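Long-range contacts in tailspike protein (Siphovirus 9NA, PDB 3RIQ), which probably recognises Salmonella lipopolysaccharide as the phage's receptor and cleaves it as an endorhamnosidase, working as a trimer built around right-handed parallel beta-helices: residues S454-D460 with I472-I478; L511-I517 with I529-D535; S401-S405 with C419-A423; L368-I374 with Q393-Y398; T317-I323 with T339-E345. All coordinates share one frame. Where two conformers were deposited one is given. Numbering follows the deposited sequence.

Contact 1 (S454-D460 with I472-I478)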
# COMPACT_ATOMS: atom_id res chain seq x y z
N SER A 454 34.30 -3.11 14.41
CA SER A 454 35.67 -3.47 14.05
C SER A 454 36.35 -2.37 13.22
O SER A 454 37.57 -2.32 13.11
CB SER A 454 35.68 -4.80 13.29
OG SER A 454 35.45 -5.91 14.18
N LEU A 455 35.56 -1.46 12.66
CA LEU A 455 36.08 -0.37 11.81
C LEU A 455 35.25 0.87 12.04
O LEU A 455 34.02 0.77 12.04
CB LEU A 455 36.02 -0.78 10.33
CG LEU A 455 36.54 0.18 9.25
CD1 LEU A 455 36.92 -0.62 7.99
CD2 LEU A 455 35.52 1.29 8.90
N VAL A 456 35.89 2.01 12.25
CA VAL A 456 35.19 3.30 12.25
C VAL A 456 35.94 4.29 11.37
O VAL A 456 37.16 4.51 11.56
CB VAL A 456 35.08 3.90 13.67
CG1 VAL A 456 34.35 5.23 13.59
CG2 VAL A 456 34.38 2.93 14.64
N LEU A 457 35.25 4.82 10.37
CA LEU A 457 35.74 5.89 9.49
C LEU A 457 35.00 7.18 9.86
O LEU A 457 33.77 7.21 9.82
CB LEU A 457 35.45 5.52 8.03
CG LEU A 457 35.82 6.53 6.92
CD1 LEU A 457 37.36 6.67 6.78
CD2 LEU A 457 35.16 6.16 5.59
N THR A 458 35.73 8.24 10.21
CA THR A 458 35.11 9.46 10.75
C THR A 458 35.42 10.66 9.86
O THR A 458 36.58 10.84 9.42
CB THR A 458 35.67 9.77 12.16
OG1 THR A 458 35.49 8.62 13.01
CG2 THR A 458 34.98 10.98 12.78
N ALA A 459 34.39 11.45 9.58
CA ALA A 459 34.52 12.77 8.95
C ALA A 459 34.25 13.77 10.05
O ALA A 459 33.13 13.80 10.58
CB ALA A 459 33.45 12.91 7.89
N ASP A 460 35.24 14.58 10.41
CA ASP A 460 35.06 15.49 11.55
C ASP A 460 35.24 16.92 11.08
O ASP A 460 36.37 17.34 10.79
CB ASP A 460 36.07 15.13 12.65
CG ASP A 460 35.91 15.98 13.91
OD1 ASP A 460 36.28 15.48 14.99
OD2 ASP A 460 35.43 17.14 13.82
N ILE A 472 38.97 16.93 9.57
CA ILE A 472 39.93 15.86 9.82
C ILE A 472 39.25 14.55 9.43
O ILE A 472 38.06 14.35 9.72
CB ILE A 472 40.35 15.82 11.31
CG1 ILE A 472 40.92 17.17 11.76
CG2 ILE A 472 41.40 14.74 11.52
CD1 ILE A 472 41.11 17.26 13.29
N VAL A 473 39.98 13.68 8.70
CA VAL A 473 39.48 12.33 8.37
C VAL A 473 40.22 11.32 9.25
O VAL A 473 41.44 11.46 9.46
CB VAL A 473 39.70 12.09 6.88
CG1 VAL A 473 39.55 10.58 6.48
CG2 VAL A 473 38.75 12.99 6.07
N LYS A 474 39.52 10.32 9.77
CA LYS A 474 40.11 9.35 10.67
C LYS A 474 39.65 7.96 10.29
O LYS A 474 38.51 7.79 9.81
CB LYS A 474 39.71 9.60 12.13
CG LYS A 474 39.87 11.03 12.59
CD LYS A 474 39.18 11.22 13.92
CE LYS A 474 39.29 12.66 14.35
NZ LYS A 474 38.60 12.97 15.64
N LEU A 475 40.49 6.96 10.54
CA LEU A 475 40.12 5.56 10.31
C LEU A 475 40.83 4.70 11.34
O LEU A 475 42.06 4.85 11.51
CB LEU A 475 40.50 5.12 8.89
CG LEU A 475 40.26 3.65 8.49
CD1 LEU A 475 38.76 3.27 8.60
CD2 LEU A 475 40.82 3.32 7.07
N SER A 476 40.10 3.84 12.05
CA SER A 476 40.72 3.07 13.15
C SER A 476 40.17 1.66 13.27
O SER A 476 39.00 1.39 12.90
CB SER A 476 40.56 3.80 14.51
OG SER A 476 39.17 3.84 14.87
N ALA A 477 41.03 0.77 13.73
CA ALA A 477 40.68 -0.60 14.12
C ALA A 477 40.40 -0.65 15.63
O ALA A 477 40.26 0.40 16.27
CB ALA A 477 41.84 -1.58 13.76
N ILE A 478 40.30 -1.85 16.18
CA ILE A 478 40.04 -2.03 17.61
C ILE A 478 40.96 -3.15 18.14
O ILE A 478 41.32 -4.07 17.40
CB ILE A 478 38.50 -2.32 17.87
CG1 ILE A 478 38.12 -2.10 19.35
CG2 ILE A 478 38.09 -3.72 17.35
CD1 ILE A 478 36.58 -2.02 19.63
O HOH W 1 36.02 12.92 15.56
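This contact is the pairing of two strands of an antiparallel beta hairpin, 455-461 and 470-479, inside a five-stranded meander that follows the beta-helix. The short segments run at 170° with axes 4.6 Å apart, and three hydrogen-bonded pairs fix the register. In the first, V456 N reaches S476 O at 3.2 Å and S476 N returns to V456 O at 3.1 Å. T458 N to K474 O (2.8 Å) with K474 N to T458 O (3.0 Å) forms the second, and D460 N to I472 O with I472 N to D460 O, both 2.9 Å, the third. Between them lie the non-hydrogen-bonded pairs L457-L475 and A459-V473, where CA-H...O contacts such as L457 CA to K474 O (3.4 Å) fill in. The face carrying L457, A459, V473 and L475 is apolar: L475 CD1 lies 3.8 Å from L455 CD2 and 4.0 Å from L457 CB. It meets the other two subunits, with L475 on V473 of the second and L457 on L455 of the third, so this packing serves the trimer interface. V456, T458, D460, I472, K474 and S476 occupy the other face. There D460, whose OD2 is bonded to Q462, forms a long salt bridge from OD1 to K474 NZ at 3.5 Å, and one water bridges the same two atoms at 2.6 Å from each.

Contact 2 (L511-I517 with I529-D535)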
# COMPACT_ATOMS: atom_id res chain seq x y z
N LEU A 511 53.50 -8.06 8.74
CA LEU A 511 53.38 -7.51 7.37
C LEU A 511 52.92 -8.64 6.46
O LEU A 511 53.68 -9.60 6.18
CB LEU A 511 54.71 -6.91 6.86
CG LEU A 511 55.21 -5.68 7.61
CD1 LEU A 511 56.64 -5.26 7.23
CD2 LEU A 511 54.24 -4.50 7.40
N GLU A 512 51.68 -8.54 5.97
CA GLU A 512 51.11 -9.67 5.22
C GLU A 512 51.71 -9.80 3.83
O GLU A 512 52.08 -10.89 3.40
CB GLU A 512 49.59 -9.54 5.13
CG GLU A 512 48.95 -10.65 4.31
CD GLU A 512 47.44 -10.73 4.45
OE1 GLU A 512 46.89 -11.76 4.01
OE2 GLU A 512 46.80 -9.77 4.97
N PHE A 513 51.81 -8.67 3.13
CA PHE A 513 52.10 -8.74 1.71
C PHE A 513 53.52 -8.34 1.36
O PHE A 513 54.09 -7.38 1.95
CB PHE A 513 51.10 -7.88 0.89
CG PHE A 513 49.67 -8.38 0.99
CD1 PHE A 513 48.69 -7.65 1.67
CD2 PHE A 513 49.33 -9.61 0.44
CE1 PHE A 513 47.38 -8.14 1.79
CE2 PHE A 513 48.01 -10.10 0.54
CZ PHE A 513 47.05 -9.36 1.23
N ASN A 514 54.06 -9.04 0.36
CA ASN A 514 55.35 -8.62 -0.23
C ASN A 514 55.31 -7.14 -0.64
O ASN A 514 54.25 -6.62 -1.04
CB ASN A 514 55.67 -9.48 -1.46
CG ASN A 514 55.91 -10.93 -1.11
OD1 ASN A 514 56.02 -11.28 0.05
ND2 ASN A 514 55.96 -11.79 -2.13
N SER A 515 56.46 -6.46 -0.55
CA SER A 515 56.61 -5.06 -0.94
C SER A 515 55.75 -4.15 -0.06
O SER A 515 54.92 -3.36 -0.55
CB SER A 515 56.35 -4.87 -2.43
OG SER A 515 56.98 -3.70 -2.90
N SER A 516 55.97 -4.27 1.24
CA SER A 516 55.28 -3.41 2.22
C SER A 516 56.18 -3.13 3.42
O SER A 516 57.15 -3.83 3.64
CB SER A 516 53.92 -4.00 2.65
OG SER A 516 54.04 -5.18 3.42
N ILE A 517 55.89 -2.06 4.16
CA ILE A 517 56.68 -1.65 5.34
C ILE A 517 55.79 -1.33 6.53
O ILE A 517 54.59 -1.05 6.38
CB ILE A 517 57.61 -0.42 5.02
CG1 ILE A 517 56.76 0.83 4.69
CG2 ILE A 517 58.57 -0.78 3.85
CD1 ILE A 517 57.58 2.12 4.60
N ILE A 529 62.11 0.89 10.56
CA ILE A 529 61.19 0.42 9.53
C ILE A 529 61.47 -1.05 9.33
O ILE A 529 62.60 -1.41 9.02
CB ILE A 529 61.42 1.15 8.19
CG1 ILE A 529 61.21 2.67 8.35
CG2 ILE A 529 60.54 0.53 7.06
CD1 ILE A 529 61.66 3.49 7.13
N LEU A 530 60.45 -1.90 9.50
CA LEU A 530 60.54 -3.29 9.02
C LEU A 530 60.08 -3.29 7.57
O LEU A 530 58.97 -2.81 7.26
CB LEU A 530 59.66 -4.20 9.86
CG LEU A 530 59.68 -5.67 9.45
CD1 LEU A 530 61.07 -6.34 9.67
CD2 LEU A 530 58.62 -6.43 10.22
N ALA A 531 60.90 -3.82 6.66
CA ALA A 531 60.55 -3.84 5.23
C ALA A 531 60.44 -5.26 4.75
O ALA A 531 61.41 -6.02 4.87
CB ALA A 531 61.60 -3.14 4.43
N LYS A 532 59.28 -5.60 4.18
CA LYS A 532 59.09 -6.88 3.52
C LYS A 532 59.30 -6.65 2.02
O LYS A 532 58.49 -6.02 1.36
CB LYS A 532 57.68 -7.42 3.82
CG LYS A 532 57.49 -8.89 3.35
CD LYS A 532 56.15 -9.48 3.81
CE LYS A 532 56.06 -10.98 3.46
NZ LYS A 532 54.88 -11.67 4.09
N LYS A 533 60.43 -7.14 1.51
CA LYS A 533 60.84 -6.89 0.13
C LYS A 533 59.91 -7.56 -0.90
O LYS A 533 59.07 -8.37 -0.53
CB LYS A 533 62.29 -7.35 -0.06
CG LYS A 533 63.31 -6.46 0.67
CD LYS A 533 64.75 -7.00 0.48
CE LYS A 533 65.15 -7.97 1.60
NZ LYS A 533 66.42 -8.80 1.34
N PRO A 534 60.07 -7.23 -2.19
CA PRO A 534 59.25 -7.87 -3.22
C PRO A 534 59.36 -9.40 -3.28
O PRO A 534 58.41 -10.08 -3.70
CB PRO A 534 59.74 -7.21 -4.51
CG PRO A 534 60.15 -5.82 -4.06
CD PRO A 534 60.83 -6.08 -2.73
N ASP A 535 60.50 -9.94 -2.82
CA ASP A 535 60.69 -11.39 -2.82
C ASP A 535 60.24 -12.05 -1.51
O ASP A 535 60.37 -13.27 -1.37
CB ASP A 535 62.15 -11.77 -3.18
CG ASP A 535 63.15 -11.38 -2.11
OD1 ASP A 535 62.74 -10.82 -1.08
OD2 ASP A 535 64.37 -11.61 -2.31
O HOH W 2 54.95 -12.10 6.85
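Apolar contacts at the base of a beta hairpin, strands 516-521 and 527-532, begin this contact: I517 CB lies 3.7 Å from I529 CG2, I517 CG2 3.9 Å from A531 CB, and L511 CD1 3.8 Å from L530 CD2. Further out, S516 and K532 form an antiparallel hydrogen-bonded pair, with S516 N to K532 O at 3.1 Å and K532 N to S516 O at 2.8 Å. S515, at phi/psi 64/55°, also faces K532, which makes a G1 beta bulge; its N adds a weak bond to K532 O at 2.8 Å. S516 and I517 also pair antiparallel with a strand of the second subunit, so the sheet crosses the interface. At the polar edge the fully extended K532 side chain crosses the turn 511-514 and ends on two backbone carbonyls: NZ donates to E512 O at 3.0 Å and to L511 O at 3.2 Å, while a water joins NZ (2.8 Å) to L511 O (2.9 Å).

Contact 3 (S401-S405 with C419-A423)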
# COMPACT_ATOMS: atom_id res chain seq x y z
N SER A 401 16.38 -15.58 15.24
CA SER A 401 16.47 -16.67 14.27
C SER A 401 16.00 -16.26 12.88
O SER A 401 15.93 -17.09 11.97
CB SER A 401 15.63 -17.85 14.74
OG SER A 401 16.17 -18.36 15.94
N SER A 402 15.75 -14.96 12.69
CA SER A 402 15.20 -14.47 11.42
C SER A 402 16.25 -13.80 10.57
O SER A 402 17.34 -13.48 11.06
CB SER A 402 14.06 -13.50 11.68
OG SER A 402 13.00 -14.16 12.36
N GLU A 403 15.94 -13.59 9.29
CA GLU A 403 16.77 -12.75 8.44
C GLU A 403 16.02 -11.47 8.09
O GLU A 403 14.79 -11.46 8.00
CB GLU A 403 17.22 -13.49 7.21
CG GLU A 403 16.13 -13.88 6.27
CD GLU A 403 16.69 -14.63 5.08
OE1 GLU A 403 17.62 -14.11 4.42
OE2 GLU A 403 16.24 -15.75 4.80
N VAL A 404 16.78 -10.39 7.91
CA VAL A 404 16.23 -9.07 7.68
C VAL A 404 16.90 -8.42 6.45
O VAL A 404 18.07 -8.67 6.19
CB VAL A 404 16.48 -8.19 8.93
CG1 VAL A 404 15.77 -6.88 8.82
CG2 VAL A 404 16.02 -8.89 10.20
N SER A 405 16.15 -7.60 5.73
CA SER A 405 16.71 -6.78 4.64
C SER A 405 15.97 -5.45 4.59
O SER A 405 14.78 -5.38 4.92
CB SER A 405 16.61 -7.52 3.31
OG SER A 405 15.26 -7.68 2.97
N CYS A 419 19.51 -10.44 14.89
CA CYS A 419 18.97 -11.44 13.96
C CYS A 419 20.07 -12.34 13.46
O CYS A 419 21.21 -12.19 13.88
CB CYS A 419 18.23 -10.78 12.78
SG CYS A 419 19.34 -9.82 11.77
N THR A 420 19.72 -13.29 12.60
CA THR A 420 20.71 -14.25 12.11
C THR A 420 21.50 -13.71 10.92
O THR A 420 22.71 -13.97 10.77
CB THR A 420 20.05 -15.57 11.70
OG1 THR A 420 19.57 -16.24 12.86
CG2 THR A 420 21.04 -16.51 11.03
N TYR A 421 20.80 -12.98 10.07
CA TYR A 421 21.41 -12.48 8.83
C TYR A 421 20.81 -11.11 8.49
O TYR A 421 19.58 -10.96 8.52
CB TYR A 421 21.17 -13.48 7.67
CG TYR A 421 21.76 -12.98 6.37
CD1 TYR A 421 23.16 -13.06 6.14
CD2 TYR A 421 20.97 -12.36 5.40
CE1 TYR A 421 23.72 -12.56 4.95
CE2 TYR A 421 21.54 -11.84 4.23
CZ TYR A 421 22.89 -11.95 4.00
OH TYR A 421 23.43 -11.41 2.85
N VAL A 422 21.69 -10.17 8.16
CA VAL A 422 21.32 -8.83 7.72
C VAL A 422 21.80 -8.71 6.26
O VAL A 422 22.98 -8.91 5.98
CB VAL A 422 22.01 -7.74 8.61
CG1 VAL A 422 21.79 -6.37 8.04
CG2 VAL A 422 21.49 -7.80 10.06
N ALA A 423 20.89 -8.38 5.35
CA ALA A 423 21.22 -8.35 3.92
C ALA A 423 22.05 -7.15 3.50
O ALA A 423 22.11 -6.13 4.19
CB ALA A 423 19.92 -8.37 3.10
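V404 lays its CG2 methyl 3.8 Å from C419 SG, an apolar overlap between one strand and the residue just before a corner in the next coil. The backbones then run alongside each other, their end-to-end directions 31° apart, and E403-Y421 and V404-V422 are parallel bridges with CA-CA distances of 4.7 and 5.1 Å. Three hydrogen bonds support this register: T420 N to S402 O at 2.8 Å, V404 N to Y421 O at 2.9 Å and A423 N to V404 O at 3.0 Å. V404 thus bonds through both its N and its O to residues two apart, the signature of parallel pairing. CA-H...O contacts reinforce it, E403 CA to Y421 O at 3.3 Å and V422 CA to V404 O at 3.6 Å. The chain bends at S401 and again at T420, where T420 OG1 comes 3.4 Å from S401 CA and is bonded to P400 O. On the face of E403 and Y421, E403 OE1 lies 3.9 Å from Y421 CD2; both residues pack on G411 of the second subunit. At the far end S405 CB and A423 CB meet at 3.4 Å, and the A423 backbone is hydrogen-bonded to the third subunit. Equivalent corners stacked one above the other, each leading into a parallel strand, are characteristic of successive coils of the right-handed parallel beta-helix, here near its C-terminal end.

Contact 4 (L368-I374 with Q393-Y398)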
# COMPACT_ATOMS: atom_id res chain seq x y z
N LEU A 368 6.60 1.85 28.27
CA LEU A 368 7.97 1.77 28.83
C LEU A 368 8.16 0.58 29.80
O LEU A 368 8.75 0.73 30.88
CB LEU A 368 8.37 3.10 29.50
CG LEU A 368 8.25 4.36 28.63
CD1 LEU A 368 8.62 5.63 29.43
CD2 LEU A 368 9.12 4.26 27.36
N THR A 369 7.71 -0.60 29.39
CA THR A 369 7.84 -1.81 30.18
C THR A 369 8.92 -2.72 29.60
O THR A 369 8.88 -3.95 29.76
CB THR A 369 6.50 -2.54 30.36
OG1 THR A 369 6.01 -2.98 29.09
CG2 THR A 369 5.45 -1.60 31.02
N ASN A 370 9.88 -2.11 28.91
CA ASN A 370 11.06 -2.82 28.43
C ASN A 370 10.79 -3.84 27.34
O ASN A 370 11.51 -4.84 27.20
CB ASN A 370 11.86 -3.43 29.59
CG ASN A 370 13.10 -2.64 29.89
OD1 ASN A 370 13.84 -2.26 28.97
ND2 ASN A 370 13.34 -2.37 31.17
N LEU A 371 9.77 -3.56 26.55
CA LEU A 371 9.40 -4.40 25.44
C LEU A 371 10.04 -3.88 24.14
O LEU A 371 10.33 -2.72 24.01
CB LEU A 371 7.86 -4.44 25.29
CG LEU A 371 7.12 -4.94 26.53
CD1 LEU A 371 5.62 -4.90 26.22
CD2 LEU A 371 7.58 -6.34 26.91
N ASN A 372 10.25 -4.79 23.20
CA ASN A 372 10.84 -4.46 21.90
C ASN A 372 9.84 -3.90 20.89
O ASN A 372 8.63 -4.09 21.03
CB ASN A 372 11.55 -5.71 21.37
CG ASN A 372 12.58 -6.23 22.35
OD1 ASN A 372 13.40 -5.47 22.84
ND2 ASN A 372 12.52 -7.49 22.63
N GLN A 373 10.32 -3.17 19.89
CA GLN A 373 9.42 -2.60 18.88
C GLN A 373 8.86 -3.68 17.97
O GLN A 373 7.67 -3.71 17.75
CB GLN A 373 10.10 -1.50 18.05
CG GLN A 373 10.67 -0.38 18.92
CD GLN A 373 9.63 0.56 19.47
OE1 GLN A 373 8.84 1.12 18.72
NE2 GLN A 373 9.63 0.75 20.77
N ILE A 374 9.73 -4.54 17.46
CA ILE A 374 9.36 -5.64 16.57
C ILE A 374 10.02 -6.89 17.13
O ILE A 374 11.21 -6.88 17.47
CB ILE A 374 9.83 -5.37 15.13
CG1 ILE A 374 9.04 -4.21 14.52
CG2 ILE A 374 9.66 -6.63 14.21
CD1 ILE A 374 9.44 -3.84 13.08
N GLN A 393 14.66 2.00 25.32
CA GLN A 393 14.46 0.64 25.84
C GLN A 393 14.47 -0.41 24.75
O GLN A 393 13.89 -0.22 23.65
CB GLN A 393 13.13 0.51 26.58
CG GLN A 393 13.06 1.27 27.87
CD GLN A 393 11.81 0.92 28.70
OE1 GLN A 393 10.81 0.42 28.18
NE2 GLN A 393 11.87 1.22 30.00
N GLY A 394 15.11 -1.53 25.04
CA GLY A 394 14.98 -2.73 24.19
C GLY A 394 15.60 -2.61 22.81
O GLY A 394 16.60 -1.87 22.60
N TYR A 395 15.02 -3.36 21.87
CA TYR A 395 15.54 -3.45 20.49
C TYR A 395 14.51 -2.87 19.52
O TYR A 395 13.30 -2.97 19.75
CB TYR A 395 15.70 -4.92 20.12
CG TYR A 395 16.87 -5.59 20.82
CD1 TYR A 395 18.06 -5.82 20.16
CD2 TYR A 395 16.77 -5.98 22.16
CE1 TYR A 395 19.16 -6.42 20.83
CE2 TYR A 395 17.83 -6.60 22.83
CZ TYR A 395 19.02 -6.82 22.16
OH TYR A 395 20.05 -7.42 22.84
N ALA A 396 15.00 -2.32 18.42
CA ALA A 396 14.12 -2.02 17.29
C ALA A 396 13.59 -3.29 16.63
O ALA A 396 12.38 -3.40 16.35
CB ALA A 396 14.87 -1.17 16.26
N VAL A 397 14.50 -4.24 16.38
CA VAL A 397 14.15 -5.55 15.83
C VAL A 397 14.81 -6.63 16.67
O VAL A 397 16.06 -6.76 16.68
CB VAL A 397 14.54 -5.71 14.34
CG1 VAL A 397 14.13 -7.09 13.82
CG2 VAL A 397 13.87 -4.61 13.49
N TYR A 398 13.97 -7.44 17.33
CA TYR A 398 14.46 -8.56 18.12
C TYR A 398 13.94 -9.82 17.44
O TYR A 398 12.78 -10.21 17.60
CB TYR A 398 14.00 -8.47 19.58
CG TYR A 398 14.63 -9.53 20.46
CD1 TYR A 398 15.85 -9.30 21.07
CD2 TYR A 398 14.00 -10.78 20.68
CE1 TYR A 398 16.44 -10.27 21.88
CE2 TYR A 398 14.59 -11.74 21.47
CZ TYR A 398 15.82 -11.48 22.06
OH TYR A 398 16.43 -12.42 22.87
O HOH W 3 16.11 -2.10 27.63
O HOH W 4 11.26 -0.37 22.87
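Amide side chains do much of the bonding here. Q393 OE1 accepts from N370 N at 2.8 Å, and its NE2 gives a weak bond to L368 O at 3.3 Å, so this one terminal amide spans the bend 368-370; OE1 is also bonded to N365. N372 OD1 accepts from Y395 N at 2.8 Å. Backbone bonds take over toward the strands: Q373 N to Y395 O at 3.0 Å and Y398 N to I374 O at 2.8 Å, both at 171°, with a weak one from I374 N to A396 O at 3.1 Å. Two waters fill the gap where the chains stand further apart. One joins N370 OD1 (2.6 Å) to G394 N (2.8 Å), the other links L371 O, Q373 NE2 and Q393 O at 2.7 to 2.9 Å, while Q373 OE1 is bonded to A364 N. G394 has phi 67°, and a CB there would come 2.7 Å from N372 OD1, a clash. Packing is lighter: I374 CB is 4.4 Å from V397 CG2, and I374 also touches I359 and I385, side chains of two further strands. No other subunit touches these segments. The arrangement is that of turns stacked in register on adjacent coils of a right-handed parallel beta-helix, leading into the parallel strands 374-376 and 397-399.

Contact 5 (T317-I323 with T339-E345)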
# COMPACT_ATOMS: atom_id res chain seq x y z
N THR A 317 -2.88 0.35 12.71
CA THR A 317 -3.47 0.39 14.06
C THR A 317 -2.89 1.54 14.83
O THR A 317 -1.74 1.92 14.60
CB THR A 317 -3.30 -0.95 14.84
OG1 THR A 317 -2.00 -1.03 15.43
CG2 THR A 317 -3.54 -2.16 13.90
N ARG A 318 -3.68 2.12 15.73
CA ARG A 318 -3.22 3.31 16.47
C ARG A 318 -3.62 3.26 17.92
O ARG A 318 -4.82 3.12 18.24
CB ARG A 318 -3.77 4.60 15.82
CG ARG A 318 -3.16 5.88 16.42
CD ARG A 318 -3.94 7.19 16.05
NE ARG A 318 -5.20 7.32 16.83
CZ ARG A 318 -5.27 7.80 18.07
NH1 ARG A 318 -4.16 8.15 18.69
NH2 ARG A 318 -6.46 7.88 18.71
N ASP A 319 -2.62 3.41 18.80
CA ASP A 319 -2.82 3.55 20.26
C ASP A 319 -3.61 2.36 20.86
O ASP A 319 -4.46 2.55 21.76
CB ASP A 319 -3.50 4.92 20.55
CG ASP A 319 -3.34 5.40 21.99
OD1 ASP A 319 -2.40 4.96 22.72
OD2 ASP A 319 -4.17 6.26 22.40
N CYS A 320 -3.31 1.16 20.39
CA CYS A 320 -3.89 -0.04 20.95
C CYS A 320 -3.16 -0.41 22.24
O CYS A 320 -1.94 -0.28 22.32
CB CYS A 320 -3.78 -1.17 19.92
SG CYS A 320 -4.82 -0.82 18.43
N MET A 321 -3.93 -0.84 23.25
CA MET A 321 -3.35 -1.09 24.56
C MET A 321 -2.50 -2.36 24.62
O MET A 321 -1.58 -2.47 25.46
CB MET A 321 -4.47 -1.11 25.60
CG MET A 321 -4.03 -1.28 27.06
SD MET A 321 -2.81 -0.08 27.68
CE MET A 321 -3.81 1.41 27.87
N GLY A 322 -2.77 -3.29 23.70
CA GLY A 322 -2.00 -4.53 23.57
C GLY A 322 -0.90 -4.38 22.52
O GLY A 322 -0.23 -3.32 22.41
N ILE A 323 -0.70 -5.45 21.75
CA ILE A 323 0.31 -5.49 20.70
C ILE A 323 -0.26 -4.82 19.46
O ILE A 323 -1.45 -4.93 19.18
CB ILE A 323 0.74 -6.95 20.44
CG1 ILE A 323 1.40 -7.51 21.72
CG2 ILE A 323 1.68 -7.09 19.23
CD1 ILE A 323 1.68 -9.03 21.66
N THR A 339 1.91 0.39 12.50
CA THR A 339 1.34 0.57 13.83
C THR A 339 1.95 1.77 14.51
O THR A 339 3.17 1.96 14.44
CB THR A 339 1.44 -0.70 14.72
OG1 THR A 339 2.77 -0.87 15.26
CG2 THR A 339 0.98 -1.97 13.96
N TYR A 340 1.08 2.56 15.15
CA TYR A 340 1.47 3.74 15.93
C TYR A 340 1.05 3.53 17.38
O TYR A 340 -0.08 3.09 17.64
CB TYR A 340 0.72 4.99 15.42
CG TYR A 340 1.38 5.64 14.24
CD1 TYR A 340 2.37 6.61 14.44
CD2 TYR A 340 1.07 5.26 12.93
CE1 TYR A 340 3.02 7.20 13.37
CE2 TYR A 340 1.69 5.86 11.83
CZ TYR A 340 2.69 6.83 12.07
OH TYR A 340 3.41 7.41 11.05
N GLU A 341 1.91 3.93 18.31
CA GLU A 341 1.53 4.05 19.75
C GLU A 341 1.03 2.73 20.35
O GLU A 341 0.26 2.74 21.31
CB GLU A 341 0.47 5.17 19.96
CG GLU A 341 0.93 6.62 19.73
CD GLU A 341 -0.31 7.52 19.82
OE1 GLU A 341 -0.68 7.86 20.92
OE2 GLU A 341 -1.01 7.78 18.80
N ALA A 342 1.48 1.59 19.85
CA ALA A 342 1.15 0.32 20.55
C ALA A 342 1.72 0.38 21.97
O ALA A 342 2.88 0.79 22.16
CB ALA A 342 1.74 -0.87 19.81
N HIS A 343 0.92 -0.03 22.96
CA HIS A 343 1.41 0.02 24.34
C HIS A 343 2.35 -1.15 24.68
O HIS A 343 3.26 -1.00 25.52
CB HIS A 343 0.25 0.15 25.33
CG HIS A 343 -0.45 1.47 25.25
ND1 HIS A 343 -0.63 2.29 26.34
CD2 HIS A 343 -0.97 2.13 24.19
CE1 HIS A 343 -1.28 3.39 25.96
NE2 HIS A 343 -1.48 3.32 24.66
N LYS A 344 2.17 -2.28 23.99
CA LYS A 344 3.10 -3.41 24.08
C LYS A 344 3.99 -3.39 22.83
O LYS A 344 4.29 -2.29 22.30
CB LYS A 344 2.33 -4.75 24.21
CG LYS A 344 1.22 -4.73 25.29
CD LYS A 344 1.74 -4.48 26.69
CE LYS A 344 0.59 -4.64 27.75
NZ LYS A 344 -0.38 -3.50 27.79
N GLU A 345 4.41 -4.56 22.33
CA GLU A 345 5.20 -4.57 21.10
C GLU A 345 4.42 -4.00 19.91
O GLU A 345 3.19 -4.06 19.87
CB GLU A 345 5.64 -5.98 20.75
CG GLU A 345 6.63 -6.60 21.74
CD GLU A 345 5.97 -7.32 22.93
OE1 GLU A 345 4.74 -7.27 23.11
OE2 GLU A 345 6.72 -7.98 23.67
O HOH W 5 -1.40 0.42 17.91
O HOH W 6 -3.40 8.69 21.43
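A buried histidine-carboxylate bond stands out: H343 NE2 donates to D319 OD1 at 2.7 Å, with an N-H...O angle of 160°, while H343 ND1 is bonded to D367. M321 SD lies 4.0 Å from the centroid of the same ring, 37° off its normal. The acidic side chains of D319 and E341 approach to 3.8 Å between OD1 and OE1, a like-charge contact offset by K366, which forms salt bridges with both. R318 NH1 adds a salt bridge to E341 OE2 at 3.2 Å, and one water joins R318 NH1, D319 OD2 and E341 OE1. Beneath this charged cluster the backbones keep parallel register. Y340 N bonds to T317 O at 2.9 Å and D319 N to Y340 O at 2.8 Å; past the bend, H343 N reaches C320 O at 2.9 Å and K344 N reaches G322 O at 3.1 Å. D319 and E341 have matching positive phi, 57 and 58°, so both chains turn at the same level. K344 NZ closes the far side on M321 O at 2.8 Å. Strands 311-318 and 333-340 each ending in an equivalent turn, stacked one coil apart, are the hallmark of the right-handed parallel beta-helix.

In the fold
Along the chain the order is contact 5, 4, 3, 1, 2, each closing before the next opens. Contacts 5, 4 and 3 belong to one continuous parallel sheet, the beta-helix. Contacts 5 and 4 touch, their centres 13 Å apart, as L371 CD1 packs 3.6 Å from K344 CA. Contact 3 adjoins contact 4 in sequence, with centres 17 Å apart, strand 402-409 following 397-399. Contacts 1 and 2 lie in separate antiparallel sheets, their centres 25 Å apart; contacts 2 and 5 are about 60 Å apart between centres. Contact 4 touches no other subunit, whereas contacts 1 and 2 engage neighbours extensively, consistent with the C-terminal sheets holding the trimer together.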